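Local coordinates for transcriptional activator PlcR protein (Bacillus thuringiensis, PDB 3U3W) that activates transcription of virulence genes by binding DNA as a dimer once it has taken up the quorum-sensing signal peptide PapR, at residues 81-86 with 112-117; 92-97 with 120-125; 157-162 with 196-201. One frame throughout, in Å; residues are numbered along the deposited sequence. Where two conformers were deposited one is given.

Contact 1 of 3, residues 81-86 with 112-117; sequences QVIMLC and QQFLQW
Val-82 and Ile-83 meet the ring of Phe-114 in a small, buried, wholly apolar helix-to-helix contact within the tetratricopeptide-like C-terminal region, where helix 72-87 faces helix 109-125. The two backbones stand well apart, the nearest CA atoms being those of Val-82 and Leu-115 at 9.0 Å, and it is the phenyl ring that spans the gap. Phe-114 holds CG anti to its backbone N (chi1 169°), which directs the ring toward Val-82, whose side chain comes from the opposite direction. The far end of the ring does the touching: Val-82 CG1 sits oblique to the ring, 3.7 Å from Phe-114 CZ, and Val-82 CB is 3.9 Å from the same atom. Ile-83 arrives differently, its CG1 standing near the ring plane at the edge, 4.4 Å from Phe-114 CE1. Around these residues, Phe-114 also packs on Lys-79 and Gln-153, while Val-82 touches Lys-97 of helix 91-102. Nearby, Cys-86 and Trp-117 both pack on the bound peptide. With only carbon atoms meeting across it, the contact rests on burial and the fit of apolar groups, with no polar bond to fix the geometry.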
# COMPACT_ATOMS: atom_id res chain seq x y z
N GLN A 81 4.14 -11.51 9.07
CA GLN A 81 4.17 -12.97 8.98
C GLN A 81 2.80 -13.54 9.33
O GLN A 81 2.20 -14.31 8.56
CB GLN A 81 5.24 -13.54 9.91
CG GLN A 81 6.45 -14.11 9.19
CD GLN A 81 7.75 -14.01 10.00
OE1 GLN A 81 7.75 -13.64 11.18
NE2 GLN A 81 8.86 -14.34 9.35
N VAL A 82 2.31 -13.12 10.49
CA VAL A 82 1.02 -13.55 10.98
C VAL A 82 -0.04 -13.24 9.91
O VAL A 82 -0.85 -14.11 9.55
CB VAL A 82 0.70 -12.86 12.33
CG1 VAL A 82 -0.76 -13.08 12.73
CG2 VAL A 82 1.64 -13.37 13.41
N ILE A 83 0.01 -12.02 9.38
CA ILE A 83 -0.93 -11.58 8.36
C ILE A 83 -0.90 -12.49 7.13
O ILE A 83 -1.94 -12.87 6.61
CB ILE A 83 -0.74 -10.10 8.01
CG1 ILE A 83 -1.30 -9.23 9.13
CG2 ILE A 83 -1.40 -9.75 6.68
CD1 ILE A 83 -0.93 -7.78 9.00
N MET A 84 0.29 -12.84 6.68
CA MET A 84 0.43 -13.73 5.54
C MET A 84 -0.18 -15.09 5.86
O MET A 84 -0.98 -15.62 5.09
CB MET A 84 1.90 -13.87 5.14
CG MET A 84 2.13 -14.86 4.02
SD MET A 84 1.03 -14.57 2.63
CE MET A 84 1.55 -12.93 2.11
N LEU A 85 0.21 -15.67 6.99
CA LEU A 85 -0.33 -16.95 7.44
C LEU A 85 -1.87 -16.95 7.55
O LEU A 85 -2.53 -17.88 7.11
CB LEU A 85 0.30 -17.36 8.78
CG LEU A 85 1.79 -17.76 8.83
CD1 LEU A 85 2.28 -17.80 10.27
CD2 LEU A 85 2.06 -19.09 8.14
N CYS A 86 -2.42 -15.90 8.15
CA CYS A 86 -3.88 -15.75 8.23
C CYS A 86 -4.51 -15.82 6.83
O CYS A 86 -5.50 -16.54 6.60
CB CYS A 86 -4.23 -14.46 8.96
SG CYS A 86 -5.98 -14.22 9.40
N GLN A 112 0.34 -6.15 21.83
CA GLN A 112 -0.31 -7.20 22.61
C GLN A 112 -1.74 -7.42 22.12
O GLN A 112 -2.19 -8.56 22.00
CB GLN A 112 -0.28 -6.90 24.12
CG GLN A 112 1.12 -6.85 24.72
CD GLN A 112 1.48 -8.07 25.56
OE1 GLN A 112 2.06 -9.04 25.07
NE2 GLN A 112 1.14 -8.02 26.85
N GLN A 113 -2.44 -6.33 21.81
CA GLN A 113 -3.79 -6.43 21.28
C GLN A 113 -3.84 -7.18 19.95
O GLN A 113 -4.74 -7.99 19.72
CB GLN A 113 -4.42 -5.06 21.12
CG GLN A 113 -5.90 -5.13 20.87
CD GLN A 113 -6.44 -3.81 20.41
OE1 GLN A 113 -5.91 -3.24 19.46
NE2 GLN A 113 -7.47 -3.30 21.08
N PHE A 114 -2.88 -6.90 19.08
CA PHE A 114 -2.76 -7.60 17.82
C PHE A 114 -2.56 -9.12 18.04
O PHE A 114 -3.21 -9.94 17.41
CB PHE A 114 -1.61 -7.03 16.98
CG PHE A 114 -1.27 -7.86 15.80
CD1 PHE A 114 -1.94 -7.68 14.60
CD2 PHE A 114 -0.34 -8.88 15.90
CE1 PHE A 114 -1.65 -8.48 13.50
CE2 PHE A 114 -0.05 -9.69 14.81
CZ PHE A 114 -0.70 -9.49 13.61
N LEU A 115 -1.65 -9.48 18.94
CA LEU A 115 -1.41 -10.90 19.27
C LEU A 115 -2.67 -11.61 19.78
O LEU A 115 -3.01 -12.70 19.32
CB LEU A 115 -0.30 -11.02 20.31
CG LEU A 115 1.08 -10.44 20.00
CD1 LEU A 115 1.91 -10.43 21.28
CD2 LEU A 115 1.79 -11.20 18.86
N GLN A 116 -3.35 -10.98 20.73
CA GLN A 116 -4.56 -11.52 21.33
C GLN A 116 -5.69 -11.69 20.31
O GLN A 116 -6.30 -12.76 20.25
CB GLN A 116 -5.02 -10.65 22.51
CG GLN A 116 -4.02 -10.65 23.67
CD GLN A 116 -4.59 -10.10 24.96
OE1 GLN A 116 -4.87 -8.90 25.07
NE2 GLN A 116 -4.78 -10.97 25.94
N TRP A 117 -5.96 -10.64 19.53
CA TRP A 117 -6.89 -10.72 18.41
C TRP A 117 -6.58 -11.95 17.56
O TRP A 117 -7.44 -12.82 17.38
CB TRP A 117 -6.87 -9.41 17.59
CG TRP A 117 -7.31 -9.51 16.15
CD1 TRP A 117 -8.33 -10.27 15.64
CD2 TRP A 117 -6.72 -8.83 15.02
NE1 TRP A 117 -8.42 -10.10 14.27
CE2 TRP A 117 -7.43 -9.23 13.87
CE3 TRP A 117 -5.66 -7.93 14.88
CZ2 TRP A 117 -7.12 -8.77 12.60
CZ3 TRP A 117 -5.36 -7.46 13.61
CH2 TRP A 117 -6.08 -7.89 12.50

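Contact 2 of 3, residues 92-97 with 120-125; sequences KEIYNK and YVAAYV
Ala-122 presents its methyl to the neighbouring helix 91-102, and two residues in succession, Ile-94 and Tyr-95, both touch it. Ala-122 CB is 4.1 Å from Ile-94 CG2, the branch methyl of the isoleucine, and it lies equally far, 4.1 Å, from Tyr-95 CB. The alanine is thus a low bump received in the shallow hollow between two adjacent side chains. A small residue here permits a close approach of backbones: the CA atoms of Tyr-95 and Ala-122 are 5.6 Å apart, and the axes of the two short helical segments come within 8.7 Å.

Antiparallel helix pairs are the building unit of tetratricopeptide repeats, and the C-terminal region of PlcR, which belongs to that class, is consistent with helices stacked in this manner. Here the segments 92-97 and 120-125 run in roughly opposite directions, at 136°, on helices 91-102 and 109-125, which follow each other in the chain.

The second bump is the tyrosine ring. A chi1 of 178° swings the ring of Tyr-95 away from the backbone N, and it reaches past Ala-122 to the next residue, Ala-123. Tyr-95 CE1 lies 4.4 Å from Ala-123 CB, and Tyr-95 CD1 is 4.3 Å from the backbone N of Ala-123, which stands obliquely to the ring; both are loose contacts. The same ring takes part in a cation-pi interaction with Lys-128. Ile-94, by contrast, is shared with a third helix: it also packs on Leu-85 and Cys-86 of helix 72-87. On helix 109-125, Val-121, next to Ala-122, packs on an aromatic side chain of the bound peptide.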
# COMPACT_ATOMS: atom_id res chain seq x y z
N LYS A 92 -3.22 -23.22 12.78
CA LYS A 92 -2.35 -23.94 13.71
C LYS A 92 -1.06 -23.16 13.95
O LYS A 92 -0.72 -22.83 15.10
CB LYS A 92 -2.01 -25.34 13.17
CG LYS A 92 -2.39 -26.49 14.11
CD LYS A 92 -1.80 -26.34 15.52
CE LYS A 92 -2.22 -27.49 16.46
NZ LYS A 92 -1.80 -27.27 17.88
N GLU A 93 -0.35 -22.84 12.88
CA GLU A 93 0.92 -22.12 13.01
C GLU A 93 0.74 -20.76 13.66
O GLU A 93 1.52 -20.38 14.53
CB GLU A 93 1.59 -21.96 11.66
CG GLU A 93 1.17 -23.03 10.70
CD GLU A 93 2.11 -23.14 9.53
OE1 GLU A 93 3.24 -22.62 9.64
OE2 GLU A 93 1.70 -23.74 8.50
N ILE A 94 -0.28 -20.02 13.25
CA ILE A 94 -0.57 -18.76 13.90
C ILE A 94 -0.74 -18.94 15.39
O ILE A 94 -0.19 -18.18 16.20
CB ILE A 94 -1.85 -18.14 13.32
CG1 ILE A 94 -1.63 -17.84 11.83
CG2 ILE A 94 -2.25 -16.89 14.14
CD1 ILE A 94 -2.73 -17.04 11.15
N TYR A 95 -1.51 -19.96 15.75
CA TYR A 95 -1.79 -20.27 17.14
C TYR A 95 -0.50 -20.50 17.95
O TYR A 95 -0.31 -19.92 19.02
CB TYR A 95 -2.71 -21.50 17.22
CG TYR A 95 -3.04 -21.94 18.61
CD1 TYR A 95 -4.07 -21.33 19.33
CD2 TYR A 95 -2.33 -22.98 19.22
CE1 TYR A 95 -4.38 -21.74 20.62
CE2 TYR A 95 -2.64 -23.40 20.50
CZ TYR A 95 -3.65 -22.77 21.19
OH TYR A 95 -3.94 -23.19 22.47
N ASN A 96 0.38 -21.34 17.42
CA ASN A 96 1.68 -21.59 18.05
C ASN A 96 2.61 -20.38 18.03
O ASN A 96 3.21 -20.03 19.05
CB ASN A 96 2.38 -22.77 17.39
CG ASN A 96 1.68 -24.09 17.66
OD1 ASN A 96 1.14 -24.30 18.75
ND2 ASN A 96 1.67 -24.97 16.67
N LYS A 97 2.73 -19.75 16.86
CA LYS A 97 3.62 -18.61 16.69
C LYS A 97 3.25 -17.47 17.64
O LYS A 97 4.09 -16.94 18.37
CB LYS A 97 3.60 -18.13 15.23
CG LYS A 97 4.28 -16.79 14.99
CD LYS A 97 4.26 -16.42 13.51
CE LYS A 97 5.04 -15.14 13.25
NZ LYS A 97 6.49 -15.30 13.62
N TYR A 120 -7.08 -15.47 19.52
CA TYR A 120 -8.48 -15.83 19.68
C TYR A 120 -9.13 -16.32 18.40
O TYR A 120 -9.85 -17.31 18.42
CB TYR A 120 -9.27 -14.63 20.20
CG TYR A 120 -8.98 -14.32 21.64
CD1 TYR A 120 -8.93 -15.33 22.60
CD2 TYR A 120 -8.75 -13.02 22.04
CE1 TYR A 120 -8.67 -15.03 23.94
CE2 TYR A 120 -8.48 -12.71 23.37
CZ TYR A 120 -8.45 -13.71 24.32
OH TYR A 120 -8.18 -13.37 25.63
N VAL A 121 -8.88 -15.62 17.29
CA VAL A 121 -9.43 -16.04 16.00
C VAL A 121 -8.91 -17.43 15.66
O VAL A 121 -9.66 -18.31 15.22
CB VAL A 121 -9.05 -15.07 14.84
CG1 VAL A 121 -9.39 -15.69 13.50
CG2 VAL A 121 -9.75 -13.74 15.01
N ALA A 122 -7.62 -17.61 15.87
CA ALA A 122 -6.98 -18.88 15.62
C ALA A 122 -7.60 -19.95 16.53
O ALA A 122 -7.94 -21.05 16.07
CB ALA A 122 -5.48 -18.77 15.85
N ALA A 123 -7.76 -19.62 17.80
CA ALA A 123 -8.35 -20.54 18.76
C ALA A 123 -9.74 -20.96 18.31
O ALA A 123 -10.08 -22.14 18.31
CB ALA A 123 -8.40 -19.91 20.14
N TYR A 124 -10.53 -19.98 17.89
CA TYR A 124 -11.89 -20.23 17.42
C TYR A 124 -11.92 -21.09 16.16
O TYR A 124 -12.75 -22.00 16.03
CB TYR A 124 -12.64 -18.93 17.20
CG TYR A 124 -13.81 -19.11 16.28
CD1 TYR A 124 -15.04 -19.54 16.76
CD2 TYR A 124 -13.67 -18.90 14.91
CE1 TYR A 124 -16.12 -19.74 15.90
CE2 TYR A 124 -14.75 -19.08 14.04
CZ TYR A 124 -15.97 -19.51 14.55
OH TYR A 124 -17.03 -19.72 13.70
N VAL A 125 -11.04 -20.80 15.21
CA VAL A 125 -11.10 -21.54 13.97
C VAL A 125 -10.72 -22.97 14.25
O VAL A 125 -11.23 -23.89 13.64
CB VAL A 125 -10.18 -20.94 12.88
CG1 VAL A 125 -10.04 -21.89 11.69
CG2 VAL A 125 -10.73 -19.61 12.45

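Contact 3 of 3, residues 157-162 with 196-201; sequences IENAIA and VKVRYN
Two asparagine torsions set up this contact. In Asn-159 a chi1 of 170° stretches the amide out toward helix 192-208, whereas the CG of Asn-201 is tucked beside its own backbone N, opposite the carbonyl carbon, and the two side chains cross at about a right angle. Their amide planes nevertheless end up nearly coplanar, 28° apart. Asn-201 ND2 donates to Asn-159 OD1 over 2.8 Å, in the carbonyl plane and on a lone pair of the oxygen, with a moderately bent N-H...O angle of 149°. Flanking the oxygen is Val-198, whose CG2 is 4.1 Å from Asn-159 OD1; on the nitrogen side, Lys-197 CD lies 4.2 Å from Asn-159 ND2.

The bond to OD1 fixes the rotation of the Asn-159 amide, with ND2 on the other branch donating to the backbone of the bound peptide. Asn-201 ND2 donates to that backbone as well, and the charged end of Lys-197 also finds its partner there, outside the two segments. The asparagine pair is therefore part of the PapR pocket, each amide probably helping to position the other. The segments run nearly parallel, with axes 10.9 Å apart. Between them in the chain comes helix 171-187, whose Phe-178 packs on Asn-159, Ala-162 and Asn-201, while Ala-160 of helix 153-167 packs on Trp-117 and Val-121 of helix 109-125.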
# COMPACT_ATOMS: atom_id res chain seq x y z
N ILE A 157 -10.73 -6.04 14.19
CA ILE A 157 -11.36 -6.82 15.24
C ILE A 157 -12.90 -6.89 15.05
O ILE A 157 -13.52 -7.95 15.19
CB ILE A 157 -10.94 -6.29 16.64
CG1 ILE A 157 -9.43 -6.52 16.84
CG2 ILE A 157 -11.72 -6.98 17.77
CD1 ILE A 157 -8.83 -5.77 18.02
N GLU A 158 -13.51 -5.76 14.69
CA GLU A 158 -14.93 -5.76 14.37
C GLU A 158 -15.27 -6.67 13.20
O GLU A 158 -16.34 -7.30 13.19
CB GLU A 158 -15.44 -4.34 14.12
CG GLU A 158 -15.57 -3.54 15.41
CD GLU A 158 -15.72 -2.06 15.16
OE1 GLU A 158 -15.13 -1.25 15.90
OE2 GLU A 158 -16.44 -1.70 14.21
N ASN A 159 -14.37 -6.75 12.22
CA ASN A 159 -14.61 -7.59 11.07
C ASN A 159 -14.61 -9.05 11.50
O ASN A 159 -15.49 -9.80 11.11
CB ASN A 159 -13.59 -7.33 9.95
CG ASN A 159 -13.66 -8.38 8.83
OD1 ASN A 159 -14.51 -8.32 7.93
ND2 ASN A 159 -12.80 -9.35 8.90
N ALA A 160 -13.62 -9.46 12.31
CA ALA A 160 -13.63 -10.81 12.90
C ALA A 160 -14.93 -11.11 13.67
O ALA A 160 -15.57 -12.13 13.45
CB ALA A 160 -12.40 -11.03 13.79
N ILE A 161 -15.32 -10.20 14.56
CA ILE A 161 -16.58 -10.35 15.27
C ILE A 161 -17.75 -10.55 14.31
O ILE A 161 -18.56 -11.46 14.49
CB ILE A 161 -16.84 -9.14 16.19
CG1 ILE A 161 -15.85 -9.13 17.36
CG2 ILE A 161 -18.28 -9.18 16.69
CD1 ILE A 161 -15.84 -7.84 18.19
N ALA A 162 -17.83 -9.73 13.26
CA ALA A 162 -18.93 -9.84 12.29
C ALA A 162 -18.93 -11.18 11.52
O ALA A 162 -19.99 -11.74 11.24
CB ALA A 162 -18.90 -8.67 11.34
N VAL A 196 -12.29 -3.95 0.53
CA VAL A 196 -12.59 -5.07 -0.34
C VAL A 196 -12.88 -6.31 0.50
O VAL A 196 -13.77 -7.10 0.19
CB VAL A 196 -11.43 -5.38 -1.32
CG1 VAL A 196 -11.61 -6.73 -1.96
CG2 VAL A 196 -11.32 -4.30 -2.38
N LYS A 197 -12.10 -6.48 1.56
CA LYS A 197 -12.25 -7.64 2.39
C LYS A 197 -13.61 -7.62 3.12
O LYS A 197 -14.31 -8.63 3.16
CB LYS A 197 -11.09 -7.72 3.39
CG LYS A 197 -11.31 -8.80 4.43
CD LYS A 197 -10.32 -8.70 5.57
CE LYS A 197 -8.94 -9.18 5.14
NZ LYS A 197 -8.00 -9.18 6.29
N VAL A 198 -13.96 -6.47 3.71
CA VAL A 198 -15.25 -6.32 4.39
C VAL A 198 -16.41 -6.56 3.43
O VAL A 198 -17.37 -7.24 3.78
CB VAL A 198 -15.44 -4.93 5.05
CG1 VAL A 198 -16.80 -4.86 5.74
CG2 VAL A 198 -14.33 -4.64 6.03
N ARG A 199 -16.34 -5.99 2.22
CA ARG A 199 -17.42 -6.22 1.26
C ARG A 199 -17.57 -7.69 0.90
O ARG A 199 -18.68 -8.19 0.67
CB ARG A 199 -17.27 -5.37 -0.00
CG ARG A 199 -17.44 -3.90 0.26
CD ARG A 199 -17.53 -3.09 -1.04
NE ARG A 199 -17.61 -1.67 -0.71
CZ ARG A 199 -18.74 -1.02 -0.45
NH1 ARG A 199 -19.92 -1.65 -0.49
NH2 ARG A 199 -18.69 0.27 -0.14
N TYR A 200 -16.44 -8.40 0.88
CA TYR A 200 -16.48 -9.81 0.55
C TYR A 200 -17.19 -10.63 1.63
O TYR A 200 -17.99 -11.52 1.31
CB TYR A 200 -15.07 -10.35 0.36
CG TYR A 200 -15.00 -11.84 0.17
CD1 TYR A 200 -15.39 -12.43 -1.03
CD2 TYR A 200 -14.53 -12.66 1.18
CE1 TYR A 200 -15.31 -13.79 -1.21
CE2 TYR A 200 -14.43 -14.03 1.01
CZ TYR A 200 -14.82 -14.59 -0.19
OH TYR A 200 -14.72 -15.95 -0.36
N ASN A 201 -16.87 -10.33 2.89
CA ASN A 201 -17.42 -11.07 4.01
C ASN A 201 -18.90 -10.74 4.09
O ASN A 201 -19.73 -11.62 4.24
CB ASN A 201 -16.71 -10.69 5.32
CG ASN A 201 -15.28 -11.23 5.41
OD1 ASN A 201 -14.96 -12.30 4.87
ND2 ASN A 201 -14.41 -10.49 6.13

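Overall arrangement
All three contacts belong to the all-helical C-terminal region of the chain. Contacts 1 and 2, with centres 9 Å apart, share helix 109-125 and alternate along the chain, so that helices 72-87, 91-102 and 109-125 form one packed group; a probable hydrogen bond of 3.2 Å between Gln-81 OE1 and Lys-97 NZ also joins them. Contact 3 follows both in sequence, its centre about 15 Å from that of contact 1 and about 18 Å from that of contact 2. Ile-157 links it to contact 1 by packing on Gln-113 and Trp-117. Residues of all three segment pairs touch the bound peptide, so the signal sits among helices from 72-87 to 192-208; the nearest atoms of the three contacts lie about 27 to 35 Å from the DNA.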